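Local atomic coordinates of ESX secretion system protein EccC (PDB entry 4NH0), a protein that forms part of the ESX (type VII) secretion system that exports EsxA and EsxB, has weak intrinsic ATPase activity and might be the translocase subunit. Residues Leu268-Ile282 against Thr323-Glu335. Sequence-based numbering, arbitrary orientation.
Sequences LWRPRPQRNRLRVPI and TLVLALAMTHSPE
Trp269 NE1 donates a hydrogen bond to Ala329 O (3.0 Å), in the carbonyl plane but bent at 133°. From the same loop Leu278 N donates to His332 NE2 (2.9 Å), somewhat tilted from the imidazole plane. His332 ND1 in turn donates to Leu328 O, so both ring nitrogens are engaged, which should restrict the turning of the imidazole.

CH-pi contacts cover one indole face. Trp269 CG stands anti to the carbonyl carbon (chi1 -57°), which lays the indole against Ser333 and Pro334. Ser333 CA lies over the five-membered ring and Pro334 CD over the six-membered ring, 3.7 Å from its centroid. An alanine in place of Trp269 would probably leave Ala329 O without this donor and open a gap beside Ser333 and Pro334. Elsewhere in the loop, the Thr331 CG2 methyl sits over one face of the flat, cationic Arg272 guanidinium.

Apolar contacts hold the strand. Val280 points at the helix, with CG2 3.8 Å from Leu324 CD1 and CG1 3.7 Å from Leu328 CD2. Its CB meets Ala327 CB.

Helix 317-329 begins within the predicted ATP-binding segment of the first FtsK domain. Its C-terminal half is packed by aliphatic groups against strand 279-284, while polar bonds and the indole hold its exit.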
loop_
_atom_site.group_PDB
_atom_site.type_symbol
_atom_site.label_atom_id
_atom_site.label_comp_id
_atom_site.label_asym_id
_atom_site.label_seq_id
_atom_site.Cartn_x
_atom_site.Cartn_y
_atom_site.Cartn_z
ATOM N N LEU A 268 20.250 -50.887 2.575
ATOM C CA LEU A 268 19.425 -50.607 3.743
ATOM C C LEU A 268 17.973 -50.409 3.333
ATOM O O LEU A 268 17.053 -50.820 4.039
ATOM C CB LEU A 268 19.935 -49.372 4.488
ATOM C CG LEU A 268 21.268 -49.526 5.221
ATOM C CD1 LEU A 268 21.633 -48.245 5.953
ATOM C CD2 LEU A 268 21.208 -50.699 6.185
ATOM N N TRP A 269 17.777 -49.785 2.177
ATOM C CA TRP A 269 16.442 -49.473 1.685
ATOM C C TRP A 269 15.964 -50.510 0.679
ATOM O O TRP A 269 15.167 -50.207 -0.208
ATOM C CB TRP A 269 16.424 -48.085 1.051
ATOM C CG TRP A 269 16.866 -46.999 1.978
ATOM C CD1 TRP A 269 16.943 -47.061 3.337
ATOM C CD2 TRP A 269 17.300 -45.684 1.612
ATOM N NE1 TRP A 269 17.394 -45.867 3.841
ATOM C CE2 TRP A 269 17.621 -45.004 2.802
ATOM C CE3 TRP A 269 17.448 -45.017 0.393
ATOM C CZ2 TRP A 269 18.079 -43.691 2.809
ATOM C CZ3 TRP A 269 17.903 -43.713 0.403
ATOM C CH2 TRP A 269 18.214 -43.064 1.602
ATOM N N ARG A 270 16.457 -51.736 0.819
ATOM C CA ARG A 270 16.064 -52.824 -0.067
ATOM C C ARG A 270 14.586 -53.151 0.115
ATOM O O ARG A 270 14.031 -52.933 1.193
ATOM C CB ARG A 270 16.918 -54.068 0.195
ATOM C CG ARG A 270 17.571 -54.111 1.565
ATOM C CD ARG A 270 18.486 -55.320 1.686
ATOM N NE ARG A 270 18.863 -55.603 3.068
ATOM C CZ ARG A 270 19.549 -56.675 3.449
ATOM N NH1 ARG A 270 19.935 -57.572 2.550
ATOM N NH2 ARG A 270 19.851 -56.856 4.728
ATOM N N PRO A 271 13.940 -53.670 -0.944
ATOM C CA PRO A 271 12.525 -54.047 -0.870
ATOM C C PRO A 271 12.253 -55.072 0.223
ATOM O O PRO A 271 12.743 -56.198 0.156
ATOM C CB PRO A 271 12.246 -54.641 -2.258
ATOM C CG PRO A 271 13.591 -54.996 -2.806
ATOM C CD PRO A 271 14.506 -53.944 -2.274
ATOM N N ARG A 272 11.477 -54.673 1.224
ATOM C CA ARG A 272 11.177 -55.541 2.352
ATOM C C ARG A 272 9.922 -56.369 2.098
ATOM O O ARG A 272 9.050 -55.957 1.334
ATOM C CB ARG A 272 11.014 -54.713 3.629
ATOM C CG ARG A 272 12.266 -53.962 4.040
ATOM C CD ARG A 272 12.286 -53.717 5.536
ATOM N NE ARG A 272 13.646 -53.719 6.063
ATOM C CZ ARG A 272 13.948 -53.888 7.346
ATOM N NH1 ARG A 272 12.984 -54.074 8.237
ATOM N NH2 ARG A 272 15.215 -53.878 7.738
ATOM N N PRO A 273 9.836 -57.549 2.733
ATOM C CA PRO A 273 8.628 -58.380 2.667
ATOM C C PRO A 273 7.406 -57.637 3.195
ATOM O O PRO A 273 7.565 -56.660 3.924
ATOM C CB PRO A 273 8.974 -59.572 3.562
ATOM C CG PRO A 273 10.460 -59.641 3.534
ATOM C CD PRO A 273 10.925 -58.219 3.462
ATOM N N GLN A 274 6.211 -58.100 2.835
ATOM C CA GLN A 274 4.972 -57.427 3.216
ATOM C C GLN A 274 4.856 -57.225 4.724
ATOM O O GLN A 274 4.322 -56.215 5.179
ATOM C CB GLN A 274 3.757 -58.211 2.711
ATOM C CG GLN A 274 3.629 -58.277 1.197
ATOM C CD GLN A 274 4.449 -59.395 0.585
ATOM O OE1 GLN A 274 5.123 -60.145 1.292
ATOM N NE2 GLN A 274 4.396 -59.514 -0.736
ATOM N N ARG A 275 5.360 -58.182 5.494
ATOM C CA ARG A 275 5.307 -58.083 6.946
ATOM C C ARG A 275 6.335 -57.087 7.471
ATOM O O ARG A 275 6.039 -56.286 8.356
ATOM C CB ARG A 275 5.534 -59.450 7.594
ATOM C CG ARG A 275 5.246 -59.458 9.085
ATOM C CD ARG A 275 5.794 -60.695 9.771
ATOM N NE ARG A 275 5.526 -60.666 11.206
ATOM C CZ ARG A 275 6.082 -61.488 12.089
ATOM N NH1 ARG A 275 6.948 -62.409 11.690
ATOM N NH2 ARG A 275 5.776 -61.384 13.374
ATOM N N ASN A 276 7.542 -57.140 6.918
ATOM C CA ASN A 276 8.636 -56.294 7.383
ATOM C C ASN A 276 8.516 -54.841 6.934
ATOM O O ASN A 276 9.333 -54.003 7.313
ATOM C CB ASN A 276 9.977 -56.863 6.916
ATOM C CG ASN A 276 10.460 -57.999 7.790
ATOM O OD1 ASN A 276 11.289 -57.803 8.678
ATOM N ND2 ASN A 276 9.944 -59.197 7.545
ATOM N N ARG A 277 7.506 -54.545 6.124
ATOM C CA ARG A 277 7.251 -53.168 5.725
ATOM C C ARG A 277 6.733 -52.371 6.914
ATOM O O ARG A 277 5.813 -52.805 7.604
ATOM C CB ARG A 277 6.252 -53.103 4.570
ATOM C CG ARG A 277 6.777 -53.657 3.261
ATOM C CD ARG A 277 5.884 -53.265 2.097
ATOM N NE ARG A 277 6.328 -53.871 0.846
ATOM C CZ ARG A 277 5.728 -54.903 0.265
ATOM N NH1 ARG A 277 4.651 -55.441 0.820
ATOM N NH2 ARG A 277 6.199 -55.394 -0.873
ATOM N N LEU A 278 7.343 -51.213 7.149
ATOM C CA LEU A 278 6.972 -50.332 8.253
ATOM C C LEU A 278 7.007 -51.062 9.591
ATOM O O LEU A 278 6.221 -50.770 10.490
ATOM C CB LEU A 278 5.589 -49.724 8.012
ATOM C CG LEU A 278 5.541 -48.347 7.344
ATOM C CD1 LEU A 278 6.455 -48.279 6.133
ATOM C CD2 LEU A 278 4.115 -48.004 6.951
ATOM N N ARG A 279 7.925 -52.016 9.708
ATOM C CA ARG A 279 8.101 -52.780 10.936
ATOM C C ARG A 279 9.557 -52.742 11.375
ATOM O O ARG A 279 10.427 -53.318 10.723
ATOM C CB ARG A 279 7.643 -54.225 10.744
ATOM C CG ARG A 279 8.011 -55.147 11.894
ATOM C CD ARG A 279 7.593 -56.578 11.611
ATOM N NE ARG A 279 6.192 -56.817 11.940
ATOM C CZ ARG A 279 5.782 -57.454 13.032
ATOM N NH1 ARG A 279 6.668 -57.921 13.901
ATOM N NH2 ARG A 279 4.488 -57.627 13.255
ATOM N N VAL A 280 9.815 -52.056 12.482
ATOM C CA VAL A 280 11.170 -51.905 12.992
ATOM C C VAL A 280 11.236 -52.239 14.478
ATOM O O VAL A 280 10.257 -52.062 15.200
ATOM C CB VAL A 280 11.695 -50.473 12.768
ATOM C CG1 VAL A 280 11.900 -50.208 11.287
ATOM C CG2 VAL A 280 10.739 -49.459 13.370
ATOM N N PRO A 281 12.392 -52.741 14.937
ATOM C CA PRO A 281 12.580 -53.014 16.364
ATOM C C PRO A 281 12.791 -51.731 17.160
ATOM O O PRO A 281 13.441 -50.808 16.671
ATOM C CB PRO A 281 13.835 -53.887 16.388
ATOM C CG PRO A 281 14.593 -53.464 15.186
ATOM C CD PRO A 281 13.560 -53.156 14.142
ATOM N N ILE A 282 12.243 -51.675 18.368
ATOM C CA ILE A 282 12.398 -50.505 19.222
ATOM C C ILE A 282 13.172 -50.852 20.487
ATOM O O ILE A 282 13.638 -49.966 21.201
ATOM C CB ILE A 282 11.038 -49.901 19.611
ATOM C CG1 ILE A 282 10.228 -50.900 20.438
ATOM C CG2 ILE A 282 10.269 -49.480 18.371
ATOM C CD1 ILE A 282 8.859 -50.395 20.835
ATOM N N THR A 323 14.535 -42.865 18.241
ATOM C CA THR A 323 14.900 -44.225 17.872
ATOM C C THR A 323 13.939 -44.800 16.837
ATOM O O THR A 323 14.362 -45.451 15.885
ATOM C CB THR A 323 14.930 -45.146 19.104
ATOM O OG1 THR A 323 15.758 -44.564 20.116
ATOM C CG2 THR A 323 15.472 -46.515 18.735
ATOM N N LEU A 324 12.648 -44.551 17.026
ATOM C CA LEU A 324 11.633 -45.061 16.111
ATOM C C LEU A 324 11.781 -44.464 14.718
ATOM O O LEU A 324 11.743 -45.181 13.721
ATOM C CB LEU A 324 10.231 -44.777 16.650
ATOM C CG LEU A 324 9.084 -45.225 15.743
ATOM C CD1 LEU A 324 9.187 -46.710 15.448
ATOM C CD2 LEU A 324 7.739 -44.895 16.365
ATOM N N VAL A 325 11.949 -43.147 14.658
ATOM C CA VAL A 325 12.090 -42.451 13.385
ATOM C C VAL A 325 13.368 -42.862 12.660
ATOM O O VAL A 325 13.339 -43.196 11.476
ATOM C CB VAL A 325 12.089 -40.923 13.581
ATOM C CG1 VAL A 325 12.480 -40.218 12.295
ATOM C CG2 VAL A 325 10.724 -40.454 14.055
ATOM N N LEU A 326 14.486 -42.845 13.378
ATOM C CA LEU A 326 15.779 -43.176 12.790
ATOM C C LEU A 326 15.814 -44.612 12.277
ATOM O O LEU A 326 16.426 -44.894 11.248
ATOM C CB LEU A 326 16.902 -42.955 13.804
ATOM C CG LEU A 326 18.322 -43.154 13.275
ATOM C CD1 LEU A 326 18.589 -42.204 12.123
ATOM C CD2 LEU A 326 19.346 -42.957 14.380
ATOM N N ALA A 327 15.154 -45.514 12.995
ATOM C CA ALA A 327 15.085 -46.912 12.586
ATOM C C ALA A 327 14.320 -47.052 11.277
ATOM O O ALA A 327 14.761 -47.744 10.362
ATOM C CB ALA A 327 14.438 -47.754 13.668
ATOM N N LEU A 328 13.170 -46.390 11.197
ATOM C CA LEU A 328 12.363 -46.396 9.984
ATOM C C LEU A 328 13.131 -45.791 8.815
ATOM O O LEU A 328 12.998 -46.237 7.676
ATOM C CB LEU A 328 11.056 -45.633 10.204
ATOM C CG LEU A 328 9.975 -46.347 11.012
ATOM C CD1 LEU A 328 8.831 -45.401 11.325
ATOM C CD2 LEU A 328 9.470 -47.563 10.261
ATOM N N ALA A 329 13.937 -44.777 9.107
ATOM C CA ALA A 329 14.732 -44.111 8.084
ATOM C C ALA A 329 15.827 -45.027 7.550
ATOM O O ALA A 329 16.214 -44.930 6.389
ATOM C CB ALA A 329 15.336 -42.833 8.639
ATOM N N MET A 330 16.321 -45.916 8.404
ATOM C CA MET A 330 17.401 -46.821 8.027
ATOM C C MET A 330 16.887 -48.091 7.365
ATOM O O MET A 330 17.672 -48.928 6.921
ATOM C CB MET A 330 18.236 -47.190 9.253
ATOM C CG MET A 330 19.148 -46.087 9.744
ATOM S SD MET A 330 20.134 -46.623 11.150
ATOM C CE MET A 330 18.863 -46.795 12.392
ATOM N N THR A 331 15.570 -48.237 7.301
ATOM C CA THR A 331 14.969 -49.449 6.760
ATOM C C THR A 331 14.122 -49.159 5.530
ATOM O O THR A 331 13.735 -50.072 4.802
ATOM C CB THR A 331 14.103 -50.154 7.814
ATOM O OG1 THR A 331 13.145 -49.228 8.340
ATOM C CG2 THR A 331 14.967 -50.671 8.950
ATOM N N HIS A 332 13.834 -47.883 5.302
ATOM C CA HIS A 332 13.019 -47.477 4.166
ATOM C C HIS A 332 13.632 -46.292 3.433
ATOM O O HIS A 332 14.316 -45.463 4.031
ATOM C CB HIS A 332 11.601 -47.126 4.622
ATOM C CG HIS A 332 10.906 -48.236 5.344
ATOM N ND1 HIS A 332 11.254 -48.628 6.618
ATOM C CD2 HIS A 332 9.884 -49.039 4.969
ATOM C CE1 HIS A 332 10.474 -49.624 6.998
ATOM N NE2 HIS A 332 9.636 -49.893 6.015
ATOM N N SER A 333 13.382 -46.222 2.131
ATOM C CA SER A 333 13.837 -45.101 1.321
ATOM C C SER A 333 12.842 -43.952 1.420
ATOM O O SER A 333 11.668 -44.176 1.709
ATOM C CB SER A 333 14.013 -45.531 -0.138
ATOM O OG SER A 333 12.765 -45.846 -0.727
ATOM N N PRO A 334 13.306 -42.714 1.182
ATOM C CA PRO A 334 12.401 -41.560 1.146
ATOM C C PRO A 334 11.354 -41.709 0.049
ATOM O O PRO A 334 10.331 -41.024 0.057
ATOM C CB PRO A 334 13.337 -40.385 0.852
ATOM C CG PRO A 334 14.676 -40.844 1.305
ATOM C CD PRO A 334 14.713 -42.311 1.020
ATOM N N GLU A 335 11.626 -42.612 -0.885
ATOM C CA GLU A 335 10.726 -42.906 -1.988
ATOM C C GLU A 335 9.424 -43.531 -1.496
ATOM O O GLU A 335 8.377 -43.378 -2.123
ATOM C CB GLU A 335 11.420 -43.838 -2.983
ATOM C CG GLU A 335 10.791 -43.893 -4.361
ATOM C CD GLU A 335 11.679 -44.595 -5.371
ATOM O OE1 GLU A 335 11.254 -45.632 -5.923
ATOM O OE2 GLU A 335 12.806 -44.112 -5.608
#